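Long-range contacts in F5/8 type C domain protein (Bacteroides ovatus, PDB 4ZRX), which probably hydrolyses alpha-L-fucosidic bonds in glycans, being a putative alpha-L-fucosidase with an F5/8 type C domain that may bind carbohydrate: residues 105-110 with 167-172; 125-131 with 175-179; 401-406 with 418-423. All blocks are in the same frame, centred on the assembly; numbering follows the deposited sequence.

Contact 1: residues 105-110 with 167-172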
loop_
_atom_site.group_PDB
_atom_site.type_symbol
_atom_site.label_atom_id
_atom_site.label_comp_id
_atom_site.label_asym_id
_atom_site.label_seq_id
_atom_site.Cartn_x
_atom_site.Cartn_y
_atom_site.Cartn_z
ATOM N N TRP A 105 -1.054 23.412 13.570
ATOM C CA TRP A 105 -0.671 24.772 13.346
ATOM C C TRP A 105 -1.599 25.631 14.252
ATOM O O TRP A 105 -2.735 25.214 14.609
ATOM C CB TRP A 105 -0.842 25.163 11.889
ATOM C CG TRP A 105 -2.263 25.412 11.452
ATOM C CD1 TRP A 105 -2.780 26.603 11.101
ATOM C CD2 TRP A 105 -3.307 24.438 11.182
ATOM N NE1 TRP A 105 -4.083 26.473 10.743
ATOM C CE2 TRP A 105 -4.438 25.157 10.770
ATOM C CE3 TRP A 105 -3.407 23.044 11.284
ATOM C CZ2 TRP A 105 -5.658 24.548 10.457
ATOM C CZ3 TRP A 105 -4.645 22.428 11.036
ATOM C CH2 TRP A 105 -5.744 23.182 10.606
ATOM N N PRO A 106 -1.114 26.824 14.611
ATOM C CA PRO A 106 -1.891 27.704 15.529
ATOM C C PRO A 106 -3.019 28.388 14.792
ATOM O O PRO A 106 -2.943 29.603 14.458
ATOM C CB PRO A 106 -0.860 28.734 15.992
ATOM C CG PRO A 106 0.172 28.797 14.887
ATOM C CD PRO A 106 0.232 27.349 14.324
ATOM N N THR A 107 -4.053 27.636 14.514
ATOM C CA THR A 107 -5.228 28.133 13.822
ATOM C C THR A 107 -5.960 29.205 14.649
ATOM O O THR A 107 -6.057 29.123 15.861
ATOM C CB THR A 107 -6.167 26.977 13.514
ATOM O OG1 THR A 107 -7.342 27.422 12.826
ATOM C CG2 THR A 107 -6.581 26.203 14.744
ATOM N N ALA A 108 -6.558 30.162 13.961
ATOM C CA ALA A 108 -7.441 31.148 14.618
ATOM C C ALA A 108 -8.792 30.515 14.965
ATOM O O ALA A 108 -9.604 31.113 15.660
ATOM C CB ALA A 108 -7.674 32.347 13.674
ATOM N N THR A 109 -9.058 29.277 14.517
ATOM C CA THR A 109 -10.403 28.710 14.598
ATOM C C THR A 109 -10.739 28.008 15.907
ATOM O O THR A 109 -11.933 27.834 16.231
ATOM C CB THR A 109 -10.660 27.669 13.508
ATOM O OG1 THR A 109 -9.701 26.587 13.609
ATOM C CG2 THR A 109 -10.592 28.284 12.149
ATOM N N THR A 110 -9.717 27.568 16.615
ATOM C CA THR A 110 -9.928 26.725 17.818
ATOM C C THR A 110 -8.706 26.799 18.687
ATOM O O THR A 110 -7.600 27.079 18.203
ATOM C CB THR A 110 -10.244 25.275 17.439
ATOM O OG1 THR A 110 -10.411 24.460 18.598
ATOM C CG2 THR A 110 -9.156 24.662 16.573
ATOM N N ARG A 167 -12.354 28.058 7.094
ATOM C CA ARG A 167 -11.341 28.921 7.693
ATOM C C ARG A 167 -10.071 28.149 7.973
ATOM O O ARG A 167 -8.990 28.659 7.700
ATOM C CB ARG A 167 -11.842 29.649 8.937
ATOM C CG ARG A 167 -12.666 30.818 8.564
ATOM C CD ARG A 167 -13.403 31.346 9.792
ATOM N NE ARG A 167 -12.546 31.646 10.947
ATOM C CZ ARG A 167 -12.828 31.269 12.205
ATOM N NH1 ARG A 167 -13.881 30.508 12.459
ATOM N NH2 ARG A 167 -12.040 31.631 13.204
ATOM N N GLN A 168 -10.181 26.909 8.451
ATOM C CA GLN A 168 -8.975 26.056 8.610
ATOM C C GLN A 168 -8.219 25.789 7.307
ATOM O O GLN A 168 -6.976 25.931 7.213
ATOM C CB GLN A 168 -9.346 24.736 9.260
ATOM C CG GLN A 168 -9.804 24.902 10.693
ATOM C CD GLN A 168 -9.997 23.572 11.427
ATOM O OE1 GLN A 168 -10.260 22.522 10.815
ATOM N NE2 GLN A 168 -9.964 23.621 12.739
ATOM N N LEU A 169 -8.995 25.471 6.296
ATOM C CA LEU A 169 -8.481 25.161 4.944
ATOM C C LEU A 169 -7.809 26.352 4.348
ATOM O O LEU A 169 -6.778 26.253 3.779
ATOM C CB LEU A 169 -9.616 24.643 4.099
ATOM C CG LEU A 169 -9.321 24.266 2.644
ATOM C CD1 LEU A 169 -8.357 23.100 2.608
ATOM C CD2 LEU A 169 -10.644 23.947 1.982
ATOM N N THR A 170 -8.411 27.537 4.513
ATOM C CA THR A 170 -7.852 28.782 4.011
ATOM C C THR A 170 -6.538 29.080 4.681
ATOM O O THR A 170 -5.603 29.439 4.034
ATOM C CB THR A 170 -8.857 29.931 4.181
ATOM O OG1 THR A 170 -10.055 29.626 3.442
ATOM C CG2 THR A 170 -8.264 31.276 3.740
ATOM N N GLU A 171 -6.406 28.824 5.978
ATOM C CA GLU A 171 -5.092 29.030 6.592
ATOM C C GLU A 171 -4.016 28.139 5.952
ATOM O O GLU A 171 -2.879 28.581 5.588
ATOM C CB GLU A 171 -5.166 28.753 8.102
ATOM C CG GLU A 171 -5.957 29.783 8.835
ATOM C CD GLU A 171 -6.354 29.391 10.242
ATOM O OE1 GLU A 171 -6.394 28.145 10.588
ATOM O OE2 GLU A 171 -6.687 30.366 11.005
ATOM N N LEU A 172 -4.358 26.863 5.824
ATOM C CA LEU A 172 -3.417 25.880 5.289
ATOM C C LEU A 172 -3.014 26.161 3.859
ATOM O O LEU A 172 -1.887 25.871 3.476
ATOM C CB LEU A 172 -3.972 24.443 5.447
ATOM C CG LEU A 172 -4.158 23.920 6.877
ATOM C CD1 LEU A 172 -4.847 22.605 6.879
ATOM C CD2 LEU A 172 -2.807 23.801 7.522
HETATM O O HOH W 1 -14.019 29.253 15.318
#

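Contact 2: residues 125-131 with 175-179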
loop_
_atom_site.group_PDB
_atom_site.type_symbol
_atom_site.label_atom_id
_atom_site.label_comp_id
_atom_site.label_asym_id
_atom_site.label_seq_id
_atom_site.Cartn_x
_atom_site.Cartn_y
_atom_site.Cartn_z
ATOM N N ASP A 125 4.582 25.553 15.290
ATOM C CA ASP A 125 3.728 25.328 14.164
ATOM C C ASP A 125 4.390 24.210 13.322
ATOM O O ASP A 125 5.410 24.423 12.684
ATOM C CB ASP A 125 3.629 26.627 13.364
ATOM C CG ASP A 125 2.717 26.502 12.152
ATOM O OD1 ASP A 125 2.477 25.341 11.692
ATOM O OD2 ASP A 125 2.316 27.578 11.637
ATOM N N VAL A 126 3.833 23.010 13.410
ATOM C CA VAL A 126 4.445 21.837 12.745
ATOM C C VAL A 126 4.363 22.022 11.248
ATOM O O VAL A 126 5.265 21.634 10.519
ATOM C CB VAL A 126 3.774 20.551 13.130
ATOM C CG1 VAL A 126 4.417 19.370 12.443
ATOM C CG2 VAL A 126 3.856 20.363 14.678
ATOM N N VAL A 127 3.240 22.570 10.809
ATOM C CA VAL A 127 3.014 22.763 9.379
ATOM C C VAL A 127 4.073 23.713 8.825
ATOM O O VAL A 127 4.647 23.474 7.766
ATOM C CB VAL A 127 1.582 23.255 9.105
ATOM C CG1 VAL A 127 1.282 23.382 7.622
ATOM C CG2 VAL A 127 0.511 22.345 9.751
ATOM N N LYS A 128 4.363 24.782 9.559
ATOM C CA LYS A 128 5.387 25.703 9.188
ATOM C C LYS A 128 6.757 25.051 9.126
ATOM O O LYS A 128 7.498 25.280 8.168
ATOM C CB LYS A 128 5.403 26.887 10.170
ATOM C CG LYS A 128 6.441 27.984 9.775
ATOM C CD LYS A 128 6.361 29.205 10.718
ATOM C CE LYS A 128 6.682 28.824 12.124
ATOM N NZ LYS A 128 7.790 27.793 12.342
ATOM N N GLU A 129 7.130 24.262 10.133
ATOM C CA GLU A 129 8.422 23.623 10.125
ATOM C C GLU A 129 8.550 22.657 8.927
ATOM O O GLU A 129 9.617 22.599 8.305
ATOM C CB GLU A 129 8.680 22.873 11.417
ATOM C CG GLU A 129 8.683 23.816 12.608
ATOM C CD GLU A 129 9.459 23.362 13.826
ATOM O OE1 GLU A 129 10.372 22.542 13.689
ATOM O OE2 GLU A 129 9.202 23.937 14.941
ATOM N N LEU A 130 7.473 21.931 8.627
ATOM C CA LEU A 130 7.489 21.032 7.477
ATOM C C LEU A 130 7.646 21.840 6.186
ATOM O O LEU A 130 8.436 21.474 5.291
ATOM C CB LEU A 130 6.219 20.174 7.399
ATOM C CG LEU A 130 6.206 19.207 6.213
ATOM C CD1 LEU A 130 7.375 18.286 6.225
ATOM C CD2 LEU A 130 4.893 18.426 6.278
ATOM N N ARG A 131 6.897 22.935 6.064
ATOM C CA ARG A 131 7.033 23.741 4.845
ATOM C C ARG A 131 8.410 24.291 4.657
ATOM O O ARG A 131 8.875 24.325 3.516
ATOM C CB ARG A 131 5.967 24.830 4.688
ATOM C CG ARG A 131 5.800 25.411 3.190
ATOM C CD ARG A 131 5.174 24.265 2.376
ATOM N NE ARG A 131 4.936 24.559 0.937
ATOM C CZ ARG A 131 5.845 24.441 -0.007
ATOM N NH1 ARG A 131 7.112 24.147 0.221
ATOM N NH2 ARG A 131 5.453 24.543 -1.246
ATOM N N ASN A 175 -0.998 30.288 4.044
ATOM C CA ASN A 175 0.227 30.598 4.783
ATOM C C ASN A 175 1.367 29.662 4.634
ATOM O O ASN A 175 2.404 29.857 5.262
ATOM C CB ASN A 175 -0.119 30.699 6.280
ATOM C CG ASN A 175 -1.131 31.771 6.564
ATOM O OD1 ASN A 175 -1.989 31.617 7.443
ATOM N ND2 ASN A 175 -1.061 32.811 5.832
ATOM N N TYR A 176 1.244 28.631 3.776
ATOM C CA TYR A 176 2.301 27.621 3.678
ATOM C C TYR A 176 2.664 27.318 2.206
ATOM O O TYR A 176 2.846 26.124 1.852
ATOM C CB TYR A 176 1.793 26.355 4.386
ATOM C CG TYR A 176 1.421 26.629 5.825
ATOM C CD1 TYR A 176 2.418 26.752 6.815
ATOM C CD2 TYR A 176 0.121 26.881 6.194
ATOM C CE1 TYR A 176 2.098 27.086 8.113
ATOM C CE2 TYR A 176 -0.192 27.199 7.501
ATOM C CZ TYR A 176 0.802 27.278 8.469
ATOM O OH TYR A 176 0.414 27.596 9.764
ATOM N N GLY A 177 2.761 28.365 1.381
ATOM C CA GLY A 177 3.249 28.176 0.023
ATOM C C GLY A 177 2.343 27.273 -0.817
ATOM O O GLY A 177 1.185 27.081 -0.517
ATOM N N GLU A 178 2.918 26.690 -1.854
ATOM C CA GLU A 178 2.182 25.889 -2.806
ATOM C C GLU A 178 1.860 24.518 -2.220
ATOM O O GLU A 178 2.703 23.902 -1.573
ATOM C CB GLU A 178 3.020 25.673 -4.086
ATOM C CG GLU A 178 3.224 26.806 -5.019
ATOM C CD GLU A 178 3.758 26.270 -6.369
ATOM O OE1 GLU A 178 4.253 25.081 -6.459
ATOM O OE2 GLU A 178 3.564 26.997 -7.327
ATOM N N VAL A 179 0.646 24.078 -2.495
ATOM C CA VAL A 179 0.098 22.855 -2.000
ATOM C C VAL A 179 -0.355 22.033 -3.213
ATOM O O VAL A 179 -1.141 22.535 -4.033
ATOM C CB VAL A 179 -1.106 23.095 -1.093
ATOM C CG1 VAL A 179 -1.760 21.796 -0.697
ATOM C CG2 VAL A 179 -0.702 23.884 0.131
#

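Contact 3: residues 401-406 with 418-423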
loop_
_atom_site.group_PDB
_atom_site.type_symbol
_atom_site.label_atom_id
_atom_site.label_comp_id
_atom_site.label_asym_id
_atom_site.label_seq_id
_atom_site.Cartn_x
_atom_site.Cartn_y
_atom_site.Cartn_z
ATOM N N VAL A 401 -6.256 0.695 -23.731
ATOM C CA VAL A 401 -5.861 -0.708 -23.783
ATOM C C VAL A 401 -6.707 -1.536 -22.830
ATOM O O VAL A 401 -6.970 -1.161 -21.692
ATOM C CB VAL A 401 -4.352 -0.908 -23.565
ATOM C CG1 VAL A 401 -3.980 -2.394 -23.527
ATOM C CG2 VAL A 401 -3.578 -0.226 -24.700
ATOM N N GLU A 402 -7.250 -2.631 -23.403
ATOM C CA GLU A 402 -8.097 -3.552 -22.667
ATOM C C GLU A 402 -7.510 -4.953 -22.456
ATOM O O GLU A 402 -7.870 -5.614 -21.481
ATOM C CB GLU A 402 -9.429 -3.668 -23.330
ATOM C CG GLU A 402 -10.201 -2.387 -23.318
ATOM C CD GLU A 402 -11.468 -2.443 -24.149
ATOM O OE1 GLU A 402 -11.335 -2.859 -25.329
ATOM O OE2 GLU A 402 -12.620 -2.086 -23.647
ATOM N N ALA A 403 -6.652 -5.412 -23.364
ATOM C CA ALA A 403 -5.926 -6.683 -23.190
ATOM C C ALA A 403 -4.667 -6.684 -24.017
ATOM O O ALA A 403 -4.649 -6.149 -25.137
ATOM C CB ALA A 403 -6.808 -7.853 -23.619
ATOM N N PHE A 404 -3.597 -7.255 -23.468
ATOM C CA PHE A 404 -2.339 -7.256 -24.188
ATOM C C PHE A 404 -1.530 -8.481 -23.745
ATOM O O PHE A 404 -1.756 -9.062 -22.693
ATOM C CB PHE A 404 -1.504 -5.976 -23.979
ATOM C CG PHE A 404 -1.005 -5.798 -22.608
ATOM C CD1 PHE A 404 -1.795 -5.180 -21.614
ATOM C CD2 PHE A 404 0.272 -6.178 -22.278
ATOM C CE1 PHE A 404 -1.303 -5.040 -20.340
ATOM C CE2 PHE A 404 0.780 -6.017 -21.014
ATOM C CZ PHE A 404 -0.053 -5.445 -20.005
ATOM N N THR A 405 -0.563 -8.823 -24.588
ATOM C CA THR A 405 0.357 -9.909 -24.396
ATOM C C THR A 405 1.775 -9.432 -24.665
ATOM O O THR A 405 1.972 -8.621 -25.554
ATOM C CB THR A 405 0.011 -11.054 -25.388
ATOM O OG1 THR A 405 -1.352 -11.439 -25.134
ATOM C CG2 THR A 405 0.933 -12.281 -25.156
ATOM N N VAL A 406 2.747 -9.951 -23.906
ATOM C CA VAL A 406 4.148 -9.672 -24.081
ATOM C C VAL A 406 4.919 -10.985 -24.241
ATOM O O VAL A 406 4.710 -11.941 -23.516
ATOM C CB VAL A 406 4.768 -8.926 -22.894
ATOM C CG1 VAL A 406 6.105 -8.517 -23.192
ATOM C CG2 VAL A 406 3.895 -7.696 -22.524
ATOM N N GLY A 418 4.115 -12.431 -20.430
ATOM C CA GLY A 418 3.017 -11.899 -19.618
ATOM C C GLY A 418 1.821 -11.528 -20.397
ATOM O O GLY A 418 1.879 -11.410 -21.592
ATOM N N LYS A 419 0.719 -11.356 -19.665
ATOM C CA LYS A 419 -0.504 -10.918 -20.228
ATOM C C LYS A 419 -1.106 -9.948 -19.239
ATOM O O LYS A 419 -0.992 -10.186 -18.041
ATOM C CB LYS A 419 -1.466 -12.063 -20.388
ATOM C CG LYS A 419 -1.288 -12.871 -21.681
ATOM C CD LYS A 419 -2.408 -13.953 -21.782
ATOM C CE LYS A 419 -3.457 -13.580 -22.716
ATOM N NZ LYS A 419 -2.994 -13.609 -24.141
ATOM N N GLY A 420 -1.809 -8.953 -19.749
ATOM C CA GLY A 420 -2.467 -7.970 -18.909
ATOM C C GLY A 420 -3.728 -7.479 -19.594
ATOM O O GLY A 420 -4.118 -7.968 -20.640
ATOM N N THR A 421 -4.386 -6.567 -18.892
ATOM C CA THR A 421 -5.637 -5.997 -19.316
ATOM C C THR A 421 -5.388 -4.520 -19.646
ATOM O O THR A 421 -4.971 -4.216 -20.758
ATOM C CB THR A 421 -6.698 -6.257 -18.275
ATOM O OG1 THR A 421 -6.221 -5.921 -16.983
ATOM C CG2 THR A 421 -7.112 -7.709 -18.309
ATOM N N THR A 422 -5.607 -3.640 -18.691
ATOM C CA THR A 422 -5.290 -2.238 -18.810
ATOM C C THR A 422 -3.789 -1.995 -18.772
ATOM O O THR A 422 -3.027 -2.805 -18.265
ATOM C CB THR A 422 -5.960 -1.434 -17.674
ATOM O OG1 THR A 422 -5.613 -2.035 -16.435
ATOM C CG2 THR A 422 -7.434 -1.402 -17.863
ATOM N N ILE A 423 -3.376 -0.850 -19.331
ATOM C CA ILE A 423 -2.056 -0.319 -19.127
ATOM C C ILE A 423 -2.180 1.006 -18.384
ATOM O O ILE A 423 -1.862 1.071 -17.237
ATOM C CB ILE A 423 -1.275 -0.187 -20.457
ATOM C CG1 ILE A 423 -1.038 -1.580 -21.028
ATOM C CG2 ILE A 423 0.009 0.544 -20.209
ATOM C CD1 ILE A 423 -0.399 -1.586 -22.380
HETATM O O HOH W 2 -5.624 0.727 -20.282
#

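Contact 1: residues 105-110 with 167-172
Two torsions bring Trp105 and Glu171 together. CG of Trp105 stands between its backbone N and carbonyl carbon (chi1 76°), laying the indole against the helix, while Glu171, with CG anti to its carbonyl carbon and the rest of the chain extended, carries its carboxylate to the edge of that ring, the two planes 89° apart. Trp105 NE1 donates to Glu171 OE1 at 2.9 Å, close to the indole plane but from above the carboxylate plane. The syn lone pair of the same oxygen receives the hydroxyl of Thr107, Thr107 OG1 to Glu171 OE1 2.5 Å, and Ala108 N reaches Glu171 OE2 at 3.0 Å, so three donors fix the rotation of the carboxylate. In the TIM-barrel fold of this family, this ties the long connection between strand 91-97 and helix 126-137 to helix 158-174. Leu172 CD2 lies over one face of Trp105, 3.8 Å from the centroid of the six-membered ring, a CH-pi contact; Thr107 CB lies over the opposite face, toward the rim. With an alanine here instead of Trp105, Glu171 OE1 would probably keep the Thr107 hydroxyl but lose its indole donor, and a gap would be likely to open beside Leu172 CD2. Thr107 OG1 also accepts from Thr109 N, an ST turn, and from Thr109 OG1. The hydroxyl of Thr109 receives Gln168 NE2, 3.1 Å from OG1 and within the amide plane, while Gln168 OE1 is engaged by Lys97. Thr109 CG2 sits over the guanidinium face of Arg167, 3.7 Å from CZ, and a water bridges Thr109 O to Arg167 NH1.

Contact 2: residues 125-131 with 175-179
Tyr176 reaches across to helix 126-137 with its ring. CB passes near Arg131 CG; beyond it the ring carbons from CG round to CZ lie under or near Val127 CG1, CD1 being the nearest to it, and this methyl stands 3.6 Å from the ring centroid and 10° off the normal, a centred CH-pi contact. Asn175 CB covers the opposite face toward the rim. CE1 comes 3.5 Å from Lys128 N, and at the tip OH donates to the syn lone pair of Asp125 OD2 at 2.7 Å; the carboxylate is turned 75° from the ring. With CG of Asp125 anti to the backbone N (chi1 -179°), the carboxylate lies between the tyrosine and the first turn of the helix; its second oxygen, Asp125 OD1, accepts from Lys128 N at 2.9 Å, met from well above the carboxylate plane. Beyond the tyrosine, Arg131 NE makes a weak bond to Tyr176 O, and NH2 a better one to Glu178 O at 2.8 Å, in the carbonyl plane; NH1 pairs with Asp135. Gly177 has positive phi, and a CB there would lie tightly against Arg131 NE. The tyrosine hydroxyl therefore holds an aspartate that is itself the N-cap of helix 126-137, while the arginine secures the loop before strand 181-184, an arrangement that joins the start of one helix to the lead-in of a strand in the TIM-barrel domain of this family.

Contact 3: residues 401-406 with 418-423
Thr405 OG1 has two polar partners: Lys419 NZ donates to it at 2.9 Å, and Asp444 OD2, on strand 438-446, is hydrogen-bonded to the same oxygen. Thr405 and Lys419 lie side by side, pointing the same way, as a non-hydrogen-bonded pair with CA atoms 4.4 Å apart; the bends of the lysine beyond CG bring NZ back to the hydroxyl. Hydrogen-bonded pairs flank them. Phe404 N meets Gly420 O at 3.0 Å and Gly420 N meets Phe404 O at 2.9 Å, while Val406 and Gly418 exchange a second pair of bonds. The segments form part of the antiparallel hairpin of strands 401-410 and 413-420, the latter at the margin of a four-stranded sheet. Phe404 points to the side where Leu391 and Leu429 of a second antiparallel sheet lie, consistent with the beta-sandwich that follows the barrel in related fucosidases. The ring has Gly420 CA over one face, 3.9 Å from its centroid, and Ile423 CD1 over the other, toward the rim, with Thr421 O at its edge. A CB on Gly420 would clash with Phe404 CZ, so the ring can lie flat against the strand because this residue is glycine. Ile423 CD1 also touches Val401 CG1 at 3.8 Å. At the start of strand 401-410, Glu402 and Ala403 both face Glu445 in a classic beta bulge. Beyond Gly420 the direct ladder ends and a water takes over, donating to Val401 O at 2.7 Å and accepting from Ile423 N at 2.9 Å.

Contacts 1 and 2 adjoin within the barrel domain, their centres about 12 Å apart and their segments alternating along the chain. Both involve helices 126-137 and 158-174 or the connections at their ends, and they meet where Trp105 packs on Asp125 and Tyr176. Each combines an aromatic ring under an aliphatic methyl with a carboxylate gripped by several donors, and each has an arginine that is at least partly exposed. Contact 3 lies apart, its centre about 47 and 42 Å from those of contacts 1 and 2, and there backbone bonds carry the pairing. All three are partly buried: Trp105, Tyr176 and Phe404 lie inside, while Arg167, Lys128 and Lys419 are exposed.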